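Local coordinates for protein leucine aminopeptidase 2 (Saccharomyces cerevisiae, PDB 2XPZ) that trims amino acids from the N-terminal end of di- and tripeptides as a zinc-dependent aminopeptidase and, more weakly, hydrolyses epoxides such as leukotriene A4, at residues Phe28-Thr33 against Val163-Thr168; Val200-Tyr205 against Tyr257-Tyr262. All blocks are in the same frame, centred on the assembly; numbering follows the deposited sequence.

Interaction 1: residues Phe28-Thr33 against Val163-Thr168; sequences FAVLHT and VKSTFT
His32 ND1 and Thr166 OG1 share a nearly straight hydrogen bond of 2.7 Å (angle 167°), in which the proton may sit on either partner. The hydroxyl comes in at the edge of the imidazole, in its plane, and the two side chains cross at about a right angle. Thr166 can reach because its OG1 sits between the backbone N and the carbonyl carbon (chi1 63°). A threonine suits the place: it offers a hydroxyl on a short stem, while the longer His32 spans the gap between strands. Beside this pair the main chains join, Thr33 N giving its hydrogen to Thr166 O at 3.2 Å (158°); Thr33 O in turn receives a weak bond from Thr168 N and a CA-H...O contact from Phe167 CA at 3.3 Å. Strands 28-40 and 165-172 run in the same direction here, the one parallel pairing in the large, otherwise antiparallel sheet of the peptidase M1 N-terminal domain. On the other edge of strand 28-40, Leu31 and His32 both face Gln53 in a classic beta bulge. Thr33 and Phe167 run alongside each other in the same direction, and Thr33 CB stands over one face of the phenyl ring, 3.9 Å from the ring centroid and offset toward the rim, a CH-pi contact. Here the branched threonine offers carbon to the ring. Its OG1 faces Ser165 OG at a modelled distance too short to trust in detail. Toward the start of both segments the contact turns apolar: Val30 CG2 meets Val163 CG1 at 3.6 Å, and Val30 CG1 presses on Ser165 CB at 3.4 Å, closer than normal van der Waals contact, so a small serine fits here. A water donates to Leu31 O at 3.1 Å and weakly accepts from Thr166 N.

Interaction 2: residues Val200-Tyr205 against Tyr257-Tyr262; sequences VPIPAY and YEWGTY
With its CG1 turned opposite the backbone N (chi1 179°), Val200 lays that methyl over one face of the Trp259 indole, whose own chi1 of -55° sets CG opposite the carbonyl carbon and swings the ring toward strand 201-202. Val200 CG1 lies 3.8 Å from the centroid of the six-membered ring, displaced toward its rim, in a CH-pi contact, and Val200 CB comes within 3.5 Å of Trp259 CZ3. Ile202 approaches differently: Ile202 CG2 meets the edge of the indole near its plane, 3.4 Å from Trp259 CZ3. Branched aliphatic residues suit both positions, since their methyls can cover both the face and the border of one broad ring. The polar end of the indole is occupied too, as NE1 donates to Ser306 O, next along the chain from the zinc ligand His305. Replacing Trp259 with an alanine would probably open a gap between Val200 and Ile202 on one side and the 257-262 loop on the other, and deprive Ser306 O of its indole donor. The contact joins the N-terminal beta domain to the catalytic domain of an M1 aminopeptidase, with the Trp259 side chain about 13 Å from the zinc ion, near the HExxH helix but not touching its zinc-site residues.

From the N terminus, strand 28-40 enters first, and interaction 1 closes a long loop of 129 residues that contains strands but no helix. The chain then runs on through strand 165-172 and back along strand 193-199 to reach residues 200-205, from which interaction 2 closes a shorter loop of 51 residues carrying helices 232-240 and 243-253. The two closures therefore follow in series, neither nested nor crossing. They meet directly in space: Ser165 N probably donates to Ile202 O at 2.9 Å, and Phe167 packs on Ile202. Interaction 1 pairs strands 28-40 and 165-172 within the sheet of the N-terminal domain, and interaction 2 connects that domain's strand 201-202 to the catalytic domain.

Interaction 1: residues Phe28-Thr33 against Val163-Thr168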
ATOM      1  N   PHE A  28     -12.746  20.953  16.984  1.00 38.21           N
ATOM      2  CA  PHE A  28     -13.717  19.938  17.377  1.00 38.03           C
ATOM      3  C   PHE A  28     -13.079  18.616  17.805  1.00 39.39           C
ATOM      4  O   PHE A  28     -11.948  18.294  17.428  1.00 46.47           O
ATOM      5  CB  PHE A  28     -14.733  19.683  16.254  1.00 35.49           C
ATOM      6  CG  PHE A  28     -15.603  20.864  15.935  1.00 30.43           C
ATOM      7  CD1 PHE A  28     -16.829  21.019  16.545  1.00 28.49           C
ATOM      8  CD2 PHE A  28     -15.193  21.812  15.018  1.00 31.22           C
ATOM      9  CE1 PHE A  28     -17.629  22.107  16.254  1.00 35.71           C
ATOM     10  CE2 PHE A  28     -15.983  22.896  14.717  1.00 34.61           C
ATOM     11  CZ  PHE A  28     -17.203  23.048  15.337  1.00 37.15           C
ATOM     12  N   ALA A  29     -13.819  17.868  18.616  1.00 30.80           N
ATOM     13  CA  ALA A  29     -13.476  16.498  18.943  1.00 22.14           C
ATOM     14  C   ALA A  29     -14.536  15.646  18.297  1.00 24.53           C
ATOM     15  O   ALA A  29     -15.725  15.912  18.426  1.00 28.04           O
ATOM     16  CB  ALA A  29     -13.472  16.282  20.435  1.00 19.12           C
ATOM     17  N   VAL A  30     -14.102  14.637  17.566  1.00 22.61           N
ATOM     18  CA  VAL A  30     -15.038  13.759  16.927  1.00 22.60           C
ATOM     19  C   VAL A  30     -15.160  12.577  17.837  1.00 24.86           C
ATOM     20  O   VAL A  30     -14.209  11.824  17.993  1.00 30.24           O
ATOM     21  CB  VAL A  30     -14.535  13.299  15.561  1.00 19.30           C
ATOM     22  CG1 VAL A  30     -15.523  12.352  14.956  1.00 13.26           C
ATOM     23  CG2 VAL A  30     -14.333  14.485  14.651  1.00 23.17           C
ATOM     24  N   LEU A  31     -16.320  12.418  18.457  1.00 21.22           N
ATOM     25  CA  LEU A  31     -16.471  11.366  19.446  1.00 23.06           C
ATOM     26  C   LEU A  31     -16.918  10.071  18.811  1.00 20.28           C
ATOM     27  O   LEU A  31     -16.671   8.995  19.344  1.00 34.94           O
ATOM     28  CB  LEU A  31     -17.424  11.784  20.564  1.00 23.17           C
ATOM     29  CG  LEU A  31     -16.862  12.884  21.459  1.00 18.08           C
ATOM     30  CD1 LEU A  31     -17.926  13.371  22.398  1.00 22.79           C
ATOM     31  CD2 LEU A  31     -15.672  12.374  22.227  1.00 11.94           C
ATOM     32  N   HIS A  32     -17.563  10.167  17.661  1.00 13.61           N
ATOM     33  CA  HIS A  32     -18.064   8.973  16.997  1.00 13.90           C
ATOM     34  C   HIS A  32     -18.675   9.344  15.678  1.00  9.61           C
ATOM     35  O   HIS A  32     -19.341  10.365  15.565  1.00 14.90           O
ATOM     36  CB  HIS A  32     -19.112   8.271  17.859  1.00 25.32           C
ATOM     37  CG  HIS A  32     -19.686   7.039  17.227  1.00 21.48           C
ATOM     38  ND1 HIS A  32     -19.022   5.831  17.232  1.00 19.13           N
ATOM     39  CD2 HIS A  32     -20.849   6.833  16.578  1.00 24.60           C
ATOM     40  CE1 HIS A  32     -19.762   4.931  16.610  1.00 24.01           C
ATOM     41  NE2 HIS A  32     -20.872   5.506  16.202  1.00 21.83           N
ATOM     42  N   THR A  33     -18.440   8.508  14.678  1.00 21.02           N
ATOM     43  CA  THR A  33     -18.940   8.767  13.339  1.00 24.36           C
ATOM     44  C   THR A  33     -19.818   7.597  12.917  1.00 24.95           C
ATOM     45  O   THR A  33     -19.562   6.451  13.294  1.00 28.77           O
ATOM     46  CB  THR A  33     -17.793   8.966  12.331  1.00 26.11           C
ATOM     47  OG1 THR A  33     -16.788   9.816  12.897  1.00 21.72           O
ATOM     48  CG2 THR A  33     -18.311   9.581  11.039  1.00 29.39           C
ATOM     49  N   VAL A 163      -7.350  13.219  13.058  1.00 24.74           N
ATOM     50  CA  VAL A 163      -8.687  12.981  13.586  1.00 26.32           C
ATOM     51  C   VAL A 163      -9.039  11.507  13.437  1.00 28.34           C
ATOM     52  O   VAL A 163      -9.204  11.004  12.325  1.00 24.97           O
ATOM     53  CB  VAL A 163      -9.752  13.795  12.845  1.00  4.65           C
ATOM     54  CG1 VAL A 163     -11.129  13.380  13.300  1.00  4.50           C
ATOM     55  CG2 VAL A 163      -9.552  15.279  13.068  1.00  5.13           C
ATOM     56  N   LYS A 164      -9.145  10.813  14.560  1.00 27.35           N
ATOM     57  CA  LYS A 164      -9.544   9.419  14.537  1.00 23.18           C
ATOM     58  C   LYS A 164     -10.837   9.253  15.330  1.00 22.44           C
ATOM     59  O   LYS A 164     -10.973   9.828  16.402  1.00 25.83           O
ATOM     60  CB  LYS A 164      -8.423   8.546  15.096  1.00 24.42           C
ATOM     61  CG  LYS A 164      -7.177   8.529  14.215  1.00 19.37           C
ATOM     62  CD  LYS A 164      -6.311   7.310  14.476  1.00 19.01           C
ATOM     63  CE  LYS A 164      -5.325   7.555  15.588  1.00 20.36           C
ATOM     64  NZ  LYS A 164      -4.354   6.441  15.674  1.00 25.61           N
ATOM     65  N   SER A 165     -11.798   8.505  14.790  1.00 24.59           N
ATOM     66  CA  SER A 165     -13.061   8.267  15.497  1.00 20.52           C
ATOM     67  C   SER A 165     -13.615   6.853  15.313  1.00 21.53           C
ATOM     68  O   SER A 165     -13.470   6.249  14.246  1.00 25.22           O
ATOM     69  CB  SER A 165     -14.114   9.315  15.113  1.00 20.50           C
ATOM     70  OG  SER A 165     -15.105   8.807  14.243  1.00 17.44           O
ATOM     71  N   THR A 166     -14.238   6.317  16.359  1.00 14.52           N
ATOM     72  CA  THR A 166     -14.858   5.019  16.217  1.00 12.66           C
ATOM     73  C   THR A 166     -15.877   5.148  15.098  1.00 16.92           C
ATOM     74  O   THR A 166     -16.202   6.249  14.671  1.00 24.60           O
ATOM     75  CB  THR A 166     -15.470   4.512  17.532  1.00 14.25           C
ATOM     76  OG1 THR A 166     -16.513   5.388  17.961  1.00 24.27           O
ATOM     77  CG2 THR A 166     -14.421   4.472  18.600  1.00 12.90           C
ATOM     78  N   PHE A 167     -16.351   4.028  14.590  1.00 13.16           N
ATOM     79  CA  PHE A 167     -17.270   4.066  13.462  1.00 20.65           C
ATOM     80  C   PHE A 167     -18.331   3.009  13.597  1.00 15.06           C
ATOM     81  O   PHE A 167     -18.153   1.988  14.231  1.00 17.62           O
ATOM     82  CB  PHE A 167     -16.542   3.798  12.149  1.00 23.30           C
ATOM     83  CG  PHE A 167     -16.135   5.022  11.415  1.00 11.79           C
ATOM     84  CD1 PHE A 167     -14.915   5.603  11.662  1.00 12.40           C
ATOM     85  CD2 PHE A 167     -16.945   5.563  10.444  1.00  4.71           C
ATOM     86  CE1 PHE A 167     -14.523   6.709  10.970  1.00 13.43           C
ATOM     87  CE2 PHE A 167     -16.552   6.674   9.751  1.00  7.44           C
ATOM     88  CZ  PHE A 167     -15.342   7.242  10.013  1.00 12.85           C
ATOM     89  N   THR A 168     -19.430   3.243  12.925  1.00 25.09           N
ATOM     90  CA  THR A 168     -20.502   2.290  12.908  1.00 25.79           C
ATOM     91  C   THR A 168     -21.069   2.550  11.512  1.00 25.90           C
ATOM     92  O   THR A 168     -21.089   3.683  11.063  1.00 21.32           O
ATOM     93  CB  THR A 168     -21.412   2.482  14.201  1.00 17.62           C
ATOM     94  OG1 THR A 168     -22.382   1.440  14.316  1.00 26.93           O
ATOM     95  CG2 THR A 168     -22.077   3.821  14.258  1.00 10.02           C
TER
HETATM   96  O   HOH W   1     -13.696   8.278  19.121  1.00 22.96           O

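Interaction 2: residues Val200-Tyr205 against Tyr257-Tyr262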
ATOM      1  N   VAL A 200     -12.364   0.468  17.351  1.00 13.92           N
ATOM      2  CA  VAL A 200     -11.124   1.195  17.533  1.00 10.36           C
ATOM      3  C   VAL A 200     -11.165   2.492  16.722  1.00 12.76           C
ATOM      4  O   VAL A 200     -11.709   2.527  15.626  1.00 15.64           O
ATOM      5  CB  VAL A 200      -9.926   0.345  17.099  1.00 17.34           C
ATOM      6  CG1 VAL A 200      -8.640   1.129  17.271  1.00 24.16           C
ATOM      7  CG2 VAL A 200      -9.871  -0.951  17.896  1.00 10.86           C
ATOM      8  N   PRO A 201     -10.604   3.576  17.270  1.00 14.56           N
ATOM      9  CA  PRO A 201     -10.632   4.822  16.503  1.00 19.81           C
ATOM     10  C   PRO A 201      -9.745   4.765  15.265  1.00 22.89           C
ATOM     11  O   PRO A 201      -8.560   4.467  15.350  1.00 32.03           O
ATOM     12  CB  PRO A 201     -10.110   5.867  17.501  1.00 13.39           C
ATOM     13  CG  PRO A 201     -10.356   5.279  18.841  1.00 17.23           C
ATOM     14  CD  PRO A 201     -10.147   3.797  18.654  1.00 23.68           C
ATOM     15  N   ILE A 202     -10.338   5.040  14.115  1.00 21.80           N
ATOM     16  CA  ILE A 202      -9.583   5.112  12.885  1.00 22.88           C
ATOM     17  C   ILE A 202      -9.783   6.457  12.222  1.00 26.50           C
ATOM     18  O   ILE A 202     -10.781   7.140  12.460  1.00 18.87           O
ATOM     19  CB  ILE A 202      -9.987   4.011  11.896  1.00 13.34           C
ATOM     20  CG1 ILE A 202     -11.498   4.021  11.671  1.00 13.58           C
ATOM     21  CG2 ILE A 202      -9.538   2.677  12.414  1.00 10.50           C
ATOM     22  CD1 ILE A 202     -11.916   3.455  10.342  1.00 10.56           C
ATOM     23  N   PRO A 203      -8.808   6.853  11.401  1.00 24.34           N
ATOM     24  CA  PRO A 203      -8.894   8.020  10.523  1.00 16.72           C
ATOM     25  C   PRO A 203      -9.752   7.666   9.333  1.00 22.01           C
ATOM     26  O   PRO A 203      -9.927   6.482   9.047  1.00 31.81           O
ATOM     27  CB  PRO A 203      -7.457   8.225  10.074  1.00 13.83           C
ATOM     28  CG  PRO A 203      -6.805   6.899  10.255  1.00 22.59           C
ATOM     29  CD  PRO A 203      -7.488   6.207  11.367  1.00 23.48           C
ATOM     30  N   ALA A 204     -10.281   8.671   8.647  1.00 18.04           N
ATOM     31  CA  ALA A 204     -11.209   8.429   7.553  1.00 14.48           C
ATOM     32  C   ALA A 204     -10.554   7.829   6.306  1.00  9.34           C
ATOM     33  O   ALA A 204     -11.219   7.169   5.525  1.00 15.77           O
ATOM     34  CB  ALA A 204     -11.960   9.698   7.208  1.00 17.45           C
ATOM     35  N   TYR A 205      -9.262   8.061   6.107  1.00  9.43           N
ATOM     36  CA  TYR A 205      -8.576   7.476   4.954  1.00 13.93           C
ATOM     37  C   TYR A 205      -8.487   5.957   5.095  1.00 18.70           C
ATOM     38  O   TYR A 205      -8.229   5.256   4.116  1.00 25.56           O
ATOM     39  CB  TYR A 205      -7.176   8.090   4.719  1.00 15.28           C
ATOM     40  CG  TYR A 205      -6.068   7.517   5.584  1.00 18.81           C
ATOM     41  CD1 TYR A 205      -5.393   6.354   5.225  1.00 14.29           C
ATOM     42  CD2 TYR A 205      -5.698   8.140   6.764  1.00 19.33           C
ATOM     43  CE1 TYR A 205      -4.391   5.841   6.026  1.00  6.91           C
ATOM     44  CE2 TYR A 205      -4.697   7.632   7.556  1.00  7.34           C
ATOM     45  CZ  TYR A 205      -4.056   6.499   7.184  1.00  7.55           C
ATOM     46  OH  TYR A 205      -3.091   6.025   8.006  1.00 16.02           O
ATOM     47  N   TYR A 257      -2.548  -8.232  19.107  1.00 26.06           N
ATOM     48  CA  TYR A 257      -3.334  -7.618  18.042  1.00 27.16           C
ATOM     49  C   TYR A 257      -4.602  -6.993  18.626  1.00 38.94           C
ATOM     50  O   TYR A 257      -5.288  -7.601  19.447  1.00 41.89           O
ATOM     51  CB  TYR A 257      -3.672  -8.673  16.985  1.00 23.51           C
ATOM     52  CG  TYR A 257      -4.454  -8.199  15.765  1.00 25.46           C
ATOM     53  CD1 TYR A 257      -3.897  -7.321  14.843  1.00 24.78           C
ATOM     54  CD2 TYR A 257      -5.732  -8.680  15.508  1.00 22.73           C
ATOM     55  CE1 TYR A 257      -4.606  -6.910  13.728  1.00 17.40           C
ATOM     56  CE2 TYR A 257      -6.440  -8.273  14.391  1.00 22.08           C
ATOM     57  CZ  TYR A 257      -5.874  -7.392  13.511  1.00 18.45           C
ATOM     58  OH  TYR A 257      -6.589  -6.996  12.412  1.00 21.74           O
ATOM     59  N   GLU A 258      -4.915  -5.777  18.191  1.00 41.75           N
ATOM     60  CA  GLU A 258      -5.879  -4.940  18.900  1.00 36.41           C
ATOM     61  C   GLU A 258      -7.254  -4.862  18.247  1.00 29.08           C
ATOM     62  O   GLU A 258      -8.192  -4.322  18.836  1.00 40.78           O
ATOM     63  CB  GLU A 258      -5.300  -3.527  19.080  1.00 49.32           C
ATOM     64  CG  GLU A 258      -5.430  -2.956  20.494  1.00 59.82           C
ATOM     65  CD  GLU A 258      -4.263  -2.058  20.888  1.00 66.23           C
ATOM     66  OE1 GLU A 258      -3.155  -2.583  21.120  1.00 67.92           O
ATOM     67  OE2 GLU A 258      -4.457  -0.829  20.981  1.00 69.16           O
ATOM     68  N   TRP A 259      -7.384  -5.419  17.048  1.00 20.47           N
ATOM     69  CA  TRP A 259      -8.562  -5.173  16.216  1.00 16.20           C
ATOM     70  C   TRP A 259      -9.583  -6.314  16.191  1.00 17.82           C
ATOM     71  O   TRP A 259     -10.611  -6.216  15.533  1.00 18.37           O
ATOM     72  CB  TRP A 259      -8.121  -4.778  14.794  1.00 16.84           C
ATOM     73  CG  TRP A 259      -7.158  -3.589  14.766  1.00  8.11           C
ATOM     74  CD1 TRP A 259      -5.822  -3.621  15.014  1.00  9.21           C
ATOM     75  CD2 TRP A 259      -7.477  -2.213  14.480  1.00 12.39           C
ATOM     76  NE1 TRP A 259      -5.288  -2.360  14.904  1.00 13.77           N
ATOM     77  CE2 TRP A 259      -6.279  -1.480  14.582  1.00 14.08           C
ATOM     78  CE3 TRP A 259      -8.657  -1.537  14.163  1.00  7.13           C
ATOM     79  CZ2 TRP A 259      -6.228  -0.098  14.369  1.00 24.81           C
ATOM     80  CZ3 TRP A 259      -8.601  -0.165  13.949  1.00 18.85           C
ATOM     81  CH2 TRP A 259      -7.394   0.541  14.057  1.00 19.34           C
ATOM     82  N   GLY A 260      -9.303  -7.388  16.921  1.00 24.25           N
ATOM     83  CA  GLY A 260     -10.191  -8.535  16.952  1.00 10.95           C
ATOM     84  C   GLY A 260      -9.847  -9.531  15.871  1.00 18.62           C
ATOM     85  O   GLY A 260      -8.989 -10.387  16.059  1.00 22.43           O
ATOM     86  N   THR A 261     -10.509  -9.402  14.725  1.00 27.35           N
ATOM     87  CA  THR A 261     -10.231 -10.249  13.565  1.00 19.61           C
ATOM     88  C   THR A 261      -9.283  -9.587  12.547  1.00 20.78           C
ATOM     89  O   THR A 261      -9.295  -8.374  12.399  1.00 26.88           O
ATOM     90  CB  THR A 261     -11.535 -10.637  12.868  1.00 13.93           C
ATOM     91  OG1 THR A 261     -12.196  -9.458  12.407  1.00 17.13           O
ATOM     92  CG2 THR A 261     -12.449 -11.352  13.839  1.00 12.40           C
ATOM     93  N   TYR A 262      -8.444 -10.383  11.878  1.00 19.16           N
ATOM     94  CA  TYR A 262      -7.670  -9.920  10.718  1.00 11.20           C
ATOM     95  C   TYR A 262      -8.165 -10.584   9.420  1.00 18.07           C
ATOM     96  O   TYR A 262      -7.803 -11.721   9.109  1.00 18.94           O
ATOM     97  CB  TYR A 262      -6.147 -10.133  10.879  1.00 14.18           C
ATOM     98  CG  TYR A 262      -5.374  -9.618   9.679  1.00 16.31           C
ATOM     99  CD1 TYR A 262      -5.125  -8.261   9.524  1.00 14.48           C
ATOM    100  CD2 TYR A 262      -4.939 -10.482   8.681  1.00 16.15           C
ATOM    101  CE1 TYR A 262      -4.461  -7.783   8.423  1.00 12.06           C
ATOM    102  CE2 TYR A 262      -4.267 -10.011   7.575  1.00 13.92           C
ATOM    103  CZ  TYR A 262      -4.032  -8.661   7.451  1.00 13.93           C
ATOM    104  OH  TYR A 262      -3.361  -8.186   6.351  1.00 22.79           O
TER